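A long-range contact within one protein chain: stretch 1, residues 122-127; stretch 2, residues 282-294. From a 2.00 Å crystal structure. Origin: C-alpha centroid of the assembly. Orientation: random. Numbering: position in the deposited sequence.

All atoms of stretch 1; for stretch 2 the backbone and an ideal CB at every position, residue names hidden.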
# COMPACT_ATOMS: atom_id res chain seq x y z
N SER A 122 6.76 -25.31 3.73
CA SER A 122 8.19 -25.31 4.00
C SER A 122 8.51 -24.13 4.92
O SER A 122 8.28 -22.97 4.56
CB SER A 122 8.97 -25.21 2.69
OG SER A 122 8.75 -26.37 1.90
N ARG A 123 9.02 -24.43 6.12
CA ARG A 123 9.37 -23.37 7.06
C ARG A 123 10.40 -22.43 6.45
O ARG A 123 11.26 -22.83 5.67
CB ARG A 123 9.90 -23.96 8.36
CG ARG A 123 8.94 -24.90 9.05
CD ARG A 123 7.76 -24.14 9.64
NE ARG A 123 6.51 -24.46 8.97
CZ ARG A 123 5.31 -24.10 9.43
NH1 ARG A 123 5.22 -23.41 10.56
NH2 ARG A 123 4.21 -24.43 8.77
N LEU A 124 10.30 -21.16 6.83
CA LEU A 124 11.12 -20.13 6.21
C LEU A 124 12.49 -20.11 6.85
O LEU A 124 12.64 -20.31 8.06
CB LEU A 124 10.46 -18.76 6.36
CG LEU A 124 9.00 -18.65 5.95
CD1 LEU A 124 8.55 -17.22 6.16
CD2 LEU A 124 8.82 -19.07 4.49
N ARG A 125 13.51 -19.86 6.04
CA ARG A 125 14.83 -19.58 6.57
C ARG A 125 15.24 -18.21 6.07
O ARG A 125 14.80 -17.76 5.00
CB ARG A 125 15.83 -20.63 6.13
CG ARG A 125 15.18 -21.96 5.81
CD ARG A 125 16.16 -23.06 5.95
NE ARG A 125 15.52 -24.36 5.70
CZ ARG A 125 15.52 -25.37 6.58
NH1 ARG A 125 16.14 -25.28 7.77
NH2 ARG A 125 14.90 -26.50 6.27
N LEU A 126 16.06 -17.54 6.87
CA LEU A 126 16.55 -16.22 6.49
C LEU A 126 17.39 -16.33 5.23
O LEU A 126 18.26 -17.20 5.13
CB LEU A 126 17.37 -15.61 7.61
CG LEU A 126 16.63 -14.72 8.61
CD1 LEU A 126 15.75 -15.59 9.51
CD2 LEU A 126 17.65 -13.93 9.44
N ARG A 127 17.13 -15.45 4.28
CA ARG A 127 18.07 -15.29 3.19
C ARG A 127 19.28 -14.50 3.68
O ARG A 127 19.21 -13.78 4.67
CB ARG A 127 17.41 -14.59 2.01
CG ARG A 127 16.35 -15.45 1.37
CD ARG A 127 16.15 -15.08 -0.06
NE ARG A 127 17.09 -15.76 -0.94
CZ ARG A 127 17.10 -15.63 -2.26
NH1 ARG A 127 16.19 -14.84 -2.84
NH2 ARG A 127 17.99 -16.29 -2.99
N UNK A 282 7.18 -16.59 14.22
CA UNK A 282 7.96 -17.62 14.90
C UNK A 282 7.50 -19.01 14.48
O UNK A 282 8.32 -19.94 14.37
CB UNK A 282 7.85 -17.46 16.42
N UNK A 283 6.20 -19.18 14.23
CA UNK A 283 5.70 -20.45 13.70
C UNK A 283 6.25 -20.73 12.31
O UNK A 283 6.66 -21.86 12.01
CB UNK A 283 4.17 -20.45 13.66
N UNK A 284 6.25 -19.72 11.44
CA UNK A 284 6.67 -19.89 10.05
C UNK A 284 8.17 -20.12 9.92
O UNK A 284 8.62 -20.76 8.96
CB UNK A 284 6.27 -18.66 9.23
N UNK A 285 8.96 -19.58 10.85
CA UNK A 285 10.40 -19.57 10.70
C UNK A 285 11.03 -20.78 11.39
O UNK A 285 10.44 -21.39 12.28
CB UNK A 285 10.98 -18.27 11.26
N UNK A 286 12.26 -21.09 11.00
CA UNK A 286 13.04 -22.12 11.66
C UNK A 286 14.51 -21.71 11.66
O UNK A 286 14.97 -21.05 10.73
CB UNK A 286 12.85 -23.47 10.98
N UNK A 287 15.22 -22.07 12.72
CA UNK A 287 16.65 -21.84 12.82
C UNK A 287 17.00 -20.84 13.91
O UNK A 287 16.20 -20.01 14.33
CB UNK A 287 17.20 -21.35 11.48
N UNK A 288 18.26 -20.94 14.38
CA UNK A 288 18.74 -20.02 15.41
C UNK A 288 18.84 -18.59 14.88
O UNK A 288 18.59 -17.63 15.62
CB UNK A 288 20.10 -20.48 15.94
N UNK A 289 19.23 -18.43 13.61
CA UNK A 289 19.25 -17.11 13.01
C UNK A 289 17.87 -16.47 13.06
O UNK A 289 17.75 -15.24 13.19
CB UNK A 289 19.75 -17.19 11.57
N UNK A 290 16.82 -17.28 12.95
CA UNK A 290 15.46 -16.76 13.04
C UNK A 290 15.13 -16.32 14.46
O UNK A 290 14.52 -15.27 14.66
CB UNK A 290 14.46 -17.81 12.57
N UNK A 291 15.54 -17.10 15.47
CA UNK A 291 15.34 -16.71 16.86
C UNK A 291 15.94 -15.33 17.11
O UNK A 291 15.32 -14.47 17.76
CB UNK A 291 15.96 -17.74 17.80
N UNK A 292 17.15 -15.10 16.59
CA UNK A 292 17.82 -13.82 16.79
C UNK A 292 17.10 -12.69 16.06
O UNK A 292 16.97 -11.59 16.61
CB UNK A 292 19.27 -13.91 16.32
N UNK A 293 16.70 -12.93 14.82
CA UNK A 293 15.94 -11.96 14.05
C UNK A 293 14.67 -11.52 14.78
O UNK A 293 14.34 -10.33 14.79
CB UNK A 293 15.58 -12.55 12.68
N UNK A 294 13.96 -12.46 15.40
CA UNK A 294 12.71 -12.13 16.07
C UNK A 294 12.94 -11.25 17.29
O UNK A 294 12.10 -10.40 17.63
CB UNK A 294 11.98 -13.41 16.48

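Position 282 is helical (phi/psi -64/-34), and its ideal CB has nothing of stretch 1 within 5.5 Å; the residue is Ala282.

At 283 the CB points sideways, 4.4 Å from Arg123 NH1. The same NH1 donates to the backbone O of 283 (2.6 Å, N-H...O 139°), a bond available to any residue. A short acidic or polar acceptor would add to it. Asp283, with chi1 t, brings OD2 to 3.0 Å from Arg123 NH1 (152°), a salt bridge. A water accepts weakly from Arg123 NH2 (3.3 Å) and donates to Asp283 OD2 (2.8 Å).

The carbonyl of 284 accepts from Leu124 N (N to O 2.7 Å, 169°), again independent of side chain. The CB lies 4.1 Å from Leu124 CD1, so an aliphatic residue suits. Leu284 offers its CB for that apolar contact; the rest of the side chain runs on past Leu124.

Position 285 is the first to leave helical phi/psi (-94/161), and it forms a single bridge with Leu124 (CA-CA 4.6 Å). Its CA approaches Leu124 O at 3.5 Å in a CA-H...O contact. The CB points away overall, yet sits 4.1 Å from that oxygen; a flexible apolar chain could turn back towards the leucines of stretch 1. Leu285 does so: CD2 reaches Leu124 CB at 3.8 Å and Leu126 CD1 at 4.1 Å.

At 286 the backbone is extended (-145/145), and N donates to Leu124 O (3.1 Å, 146°). The CB points toward stretch 1, 4.0 Å from Arg123 CB, favouring a beta-branched residue such as Val, Ile or Thr. Thr286 (chi1 t) places CG2 3.7 Å from Arg123 CB and over one face of the Arg125 guanidinium, 3.8 Å from NH1. A water links Thr286 O (3.2 Å) to Leu126 N (3.1 Å).

Phi/psi of 114/157 at 287 would jam a CB against the preceding carbonyl, which calls for glycine. Gly287 occupies the N-cap position, its O accepting from the N of 291 at 3.2 Å.

The CB of 289 points toward Leu126 CD2, 4.4 Å away; a small apolar residue or a longer chain leading outward could fit. Glu289 offers its CB and sends its carboxylate away.

At 290 the CB is 4.0 Å from Leu126 CD1, and the CA only 3.7 Å, so a small apolar residue suits. Ala290 packs closely there.

At 293 the CB, 4.1 Å from Leu126 CD2, admits aliphatic or aromatic groups. Trp293 (chi1 t) sets CD1 4.0 Å from Leu126 CD2.

Positions 288, 291, 292 and 294 leave stretch 1 untouched: Gln288, Val291, Asp292, Leu294.

Stretch 2, residues 282-294: ADLLTGQEAVDWL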
# COMPACT_ATOMS: atom_id res chain seq x y z
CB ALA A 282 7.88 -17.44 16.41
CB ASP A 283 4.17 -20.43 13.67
CG ASP A 283 3.58 -21.80 13.33
OD1 ASP A 283 3.63 -22.69 14.19
OD2 ASP A 283 3.10 -21.99 12.19
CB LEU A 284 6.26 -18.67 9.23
CG LEU A 284 4.75 -18.51 8.95
CD1 LEU A 284 4.43 -17.09 8.46
CD2 LEU A 284 4.34 -19.50 7.89
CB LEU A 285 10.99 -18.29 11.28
CG LEU A 285 10.84 -17.02 10.45
CD1 LEU A 285 10.94 -15.81 11.37
CD2 LEU A 285 11.92 -16.96 9.37
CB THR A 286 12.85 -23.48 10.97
OG1 THR A 286 13.55 -24.49 11.69
CG2 THR A 286 13.36 -23.43 9.53
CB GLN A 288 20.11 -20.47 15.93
CG GLN A 288 20.62 -19.64 17.11
CD GLN A 288 19.69 -19.68 18.30
OE1 GLN A 288 19.15 -20.74 18.65
NE2 GLN A 288 19.49 -18.53 18.94
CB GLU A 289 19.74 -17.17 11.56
CG GLU A 289 21.01 -17.96 11.33
CD GLU A 289 20.77 -19.47 11.20
OE1 GLU A 289 21.52 -20.13 10.45
OE2 GLU A 289 19.83 -20.00 11.86
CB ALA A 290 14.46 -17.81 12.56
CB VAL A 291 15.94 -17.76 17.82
CG1 VAL A 291 15.76 -17.32 19.28
CG2 VAL A 291 15.32 -19.13 17.59
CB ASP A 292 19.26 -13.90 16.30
CG ASP A 292 20.18 -14.43 17.36
OD1 ASP A 292 19.94 -14.13 18.55
OD2 ASP A 292 21.12 -15.18 17.02
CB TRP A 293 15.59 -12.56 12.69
CG TRP A 293 14.92 -11.61 11.74
CD1 TRP A 293 15.52 -10.84 10.78
CD2 TRP A 293 13.51 -11.34 11.65
NE1 TRP A 293 14.58 -10.11 10.11
CE2 TRP A 293 13.33 -10.39 10.62
CE3 TRP A 293 12.38 -11.82 12.34
CZ2 TRP A 293 12.08 -9.91 10.25
CZ3 TRP A 293 11.13 -11.33 11.98
CH2 TRP A 293 10.99 -10.39 10.94
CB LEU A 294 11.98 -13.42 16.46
CG LEU A 294 11.33 -14.16 15.30
CD1 LEU A 294 11.07 -15.63 15.65
CD2 LEU A 294 10.01 -13.46 14.91
O HOH W 1 1.67 -23.96 10.85
O HOH W 2 17.01 -18.94 9.44
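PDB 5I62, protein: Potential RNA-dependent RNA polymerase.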